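Local atomic coordinates of periplasmic beta-glucosidase (Pseudomonas aeruginosa, PDB entry 6R5N), a protein that probably hydrolyses terminal, non-reducing beta-D-glucosyl residues, releasing beta-D-glucose, as a periplasmic glycosidase of family 3. Residues A[124-129]-A[175-180]. Numbering follows the deposited sequence.
With NOJ (1-deoxynojirimycin), chain D.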
loop_
_atom_site.group_PDB
_atom_site.type_symbol
_atom_site.label_atom_id
_atom_site.label_comp_id
_atom_site.label_asym_id
_atom_site.label_seq_id
_atom_site.Cartn_x
_atom_site.Cartn_y
_atom_site.Cartn_z
ATOM N N SER A 124 -10.000 -25.503 -0.713
ATOM C CA SER A 124 -11.080 -24.484 -0.781
ATOM C C SER A 124 -11.892 -24.549 0.513
ATOM O O SER A 124 -11.874 -25.573 1.209
ATOM C CB SER A 124 -11.921 -24.725 -2.027
ATOM O OG SER A 124 -12.989 -23.793 -2.166
ATOM N N PRO A 125 -12.614 -23.478 0.919
ATOM C CA PRO A 125 -12.624 -22.183 0.233
ATOM C C PRO A 125 -11.362 -21.338 0.463
ATOM O O PRO A 125 -10.675 -21.472 1.471
ATOM C CB PRO A 125 -13.824 -21.488 0.867
ATOM C CG PRO A 125 -13.783 -21.998 2.306
ATOM C CD PRO A 125 -13.407 -23.452 2.156
ATOM N N MET A 126 -11.043 -20.514 -0.528
ATOM C CA MET A 126 -10.086 -19.399 -0.391
ATOM C C MET A 126 -10.860 -18.237 0.233
ATOM O O MET A 126 -11.870 -17.809 -0.343
ATOM C CB MET A 126 -9.499 -19.035 -1.759
ATOM C CG MET A 126 -8.369 -18.021 -1.687
ATOM S SD MET A 126 -9.025 -16.334 -1.601
ATOM C CE MET A 126 -7.669 -15.402 -2.314
ATOM N N VAL A 127 -10.426 -17.747 1.391
ATOM C CA VAL A 127 -11.242 -16.778 2.180
ATOM C C VAL A 127 -10.376 -15.573 2.550
ATOM O O VAL A 127 -10.679 -14.885 3.547
ATOM C CB VAL A 127 -11.899 -17.479 3.397
ATOM C CG1 VAL A 127 -12.764 -18.647 2.973
ATOM C CG2 VAL A 127 -10.907 -17.961 4.420
ATOM N N ASP A 128 -9.324 -15.316 1.772
ATOM C CA ASP A 128 -8.375 -14.207 2.059
ATOM C C ASP A 128 -9.091 -12.881 1.769
ATOM O O ASP A 128 -9.700 -12.738 0.687
ATOM C CB ASP A 128 -7.063 -14.373 1.288
ATOM C CG ASP A 128 -6.419 -15.751 1.434
ATOM O OD1 ASP A 128 -6.319 -16.257 2.592
ATOM O OD2 ASP A 128 -6.028 -16.316 0.391
ATOM N N ILE A 129 -9.040 -11.946 2.718
ATOM C CA ILE A 129 -9.568 -10.562 2.515
ATOM C C ILE A 129 -8.661 -9.831 1.527
ATOM O O ILE A 129 -7.417 -9.920 1.668
ATOM C CB ILE A 129 -9.676 -9.820 3.857
ATOM C CG1 ILE A 129 -10.759 -10.456 4.722
ATOM C CG2 ILE A 129 -9.900 -8.328 3.662
ATOM C CD1 ILE A 129 -12.169 -10.262 4.218
ATOM N N VAL A 175 -9.529 -24.959 4.179
ATOM C CA VAL A 175 -9.661 -23.486 4.040
ATOM C C VAL A 175 -8.250 -22.896 3.847
ATOM O O VAL A 175 -7.292 -23.388 4.481
ATOM C CB VAL A 175 -10.427 -22.890 5.228
ATOM C CG1 VAL A 175 -9.704 -23.136 6.547
ATOM C CG2 VAL A 175 -10.695 -21.399 5.011
ATOM N N LYS A 176 -8.115 -21.902 2.971
ATOM C CA LYS A 176 -6.808 -21.307 2.622
ATOM C C LYS A 176 -7.034 -19.806 2.480
ATOM O O LYS A 176 -8.178 -19.377 2.359
ATOM C CB LYS A 176 -6.258 -21.997 1.364
ATOM C CG LYS A 176 -7.020 -21.726 0.075
ATOM C CD LYS A 176 -6.563 -22.605 -1.061
ATOM C CE LYS A 176 -7.062 -22.185 -2.430
ATOM N NZ LYS A 176 -6.645 -23.192 -3.449
ATOM N N HIS A 177 -5.963 -18.999 2.506
ATOM C CA HIS A 177 -4.607 -19.395 2.817
ATOM C C HIS A 177 -4.242 -18.778 4.160
ATOM O O HIS A 177 -4.210 -17.532 4.244
ATOM C CB HIS A 177 -3.641 -18.906 1.755
ATOM C CG HIS A 177 -3.960 -19.319 0.367
ATOM N ND1 HIS A 177 -4.865 -18.625 -0.392
ATOM C CD2 HIS A 177 -3.477 -20.336 -0.388
ATOM C CE1 HIS A 177 -4.899 -19.179 -1.601
ATOM N NE2 HIS A 177 -4.075 -20.255 -1.615
ATOM N N PHE A 178 -4.055 -19.604 5.182
ATOM C CA PHE A 178 -3.929 -19.135 6.593
ATOM C C PHE A 178 -2.493 -18.647 6.805
ATOM O O PHE A 178 -1.593 -19.470 6.853
ATOM C CB PHE A 178 -4.339 -20.278 7.516
ATOM C CG PHE A 178 -4.419 -19.921 8.973
ATOM C CD1 PHE A 178 -5.315 -18.969 9.421
ATOM C CD2 PHE A 178 -3.631 -20.571 9.903
ATOM C CE1 PHE A 178 -5.429 -18.679 10.775
ATOM C CE2 PHE A 178 -3.757 -20.286 11.254
ATOM C CZ PHE A 178 -4.630 -19.317 11.680
ATOM N N ALA A 179 -2.226 -17.331 6.847
ATOM C CA ALA A 179 -3.195 -16.244 6.914
ATOM C C ALA A 179 -2.646 -14.988 6.231
ATOM O O ALA A 179 -1.428 -14.853 6.141
ATOM C CB ALA A 179 -3.501 -15.932 8.361
ATOM N N LEU A 180 -3.545 -14.078 5.868
ATOM C CA LEU A 180 -3.283 -12.652 5.486
ATOM C C LEU A 180 -2.673 -12.555 4.079
ATOM O O LEU A 180 -2.155 -11.470 3.732
ATOM C CB LEU A 180 -2.328 -11.998 6.486
ATOM C CG LEU A 180 -2.638 -12.181 7.973
ATOM C CD1 LEU A 180 -1.766 -11.246 8.801
ATOM C CD2 LEU A 180 -4.109 -11.948 8.282
HETATM C C1 NOJ D . -0.535 -23.145 -4.853
HETATM C C2 NOJ D . -1.659 -22.270 -4.307
HETATM O O2 NOJ D . -1.047 -21.234 -3.592
HETATM C C3 NOJ D . -2.819 -22.993 -3.600
HETATM O O3 NOJ D . -3.956 -22.142 -3.684
HETATM C C4 NOJ D . -3.037 -24.432 -4.160
HETATM O O4 NOJ D . -4.033 -25.061 -3.377
HETATM C C5 NOJ D . -1.742 -25.275 -4.168
HETATM N N5 NOJ D . -0.609 -24.589 -4.810
HETATM C C6 NOJ D . -1.873 -26.636 -4.893
HETATM O O6 NOJ D . -2.515 -26.581 -6.163
#
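D128 grips H177 at both its ring and its backbone. Its OD2, through the syn lone pair, accepts from H177 ND1 at 2.7 Å in an almost straight bond of 168°, with the donor close to the imidazole plane and the carboxylate turned 28° from it. Its OD1 accepts from the backbone N of H177 at 2.8 Å, met on the syn side but somewhat out of the carboxylate plane. A carboxylate suits this place because its two oxygens can fix backbone and ring together; Y208 OH is a further partner of OD1. With ND1 donating to D128, the ring's rotation is set and NE2 faces the sugar mimic, lying 2.8 Å from O3 of 1-deoxynojirimycin.

K176 reaches the same hydroxyl. Its chain runs fully extended beyond CG, which carries NZ to 2.9 Å from the ligand's O3, with a longer bond to O4. D79, by a salt bridge, and the carbonyl of F123 also hold this ammonium, while CG of K176 lies over one face of the H177 ring.

Both segments belong to the (beta/alpha)8-type barrel domain of family 3 glycosidases: 175-180 covers the end of strand 172-178, whereas the loop 124-129 follows the neighbouring strand 121-122. The peptide joining K176 to H177 is cis, consistent with both side chains turning to the same sugar-binding pocket. A single bridge pairs M126 with K176: K176 N donates to P125 O, and V127 N to K176 O at 2.9 Å.

Apolar packing accompanies the bridge. The branched V127 and V175 meet methyl to methyl, CG2 to CG2, at a tight 3.5 Å; V175 CG2, anti to its own backbone N, is the branch turned to V127. The flexible thioether chain of M126 lays CG 3.7 Å from H177 CE1, obliquely to the ring.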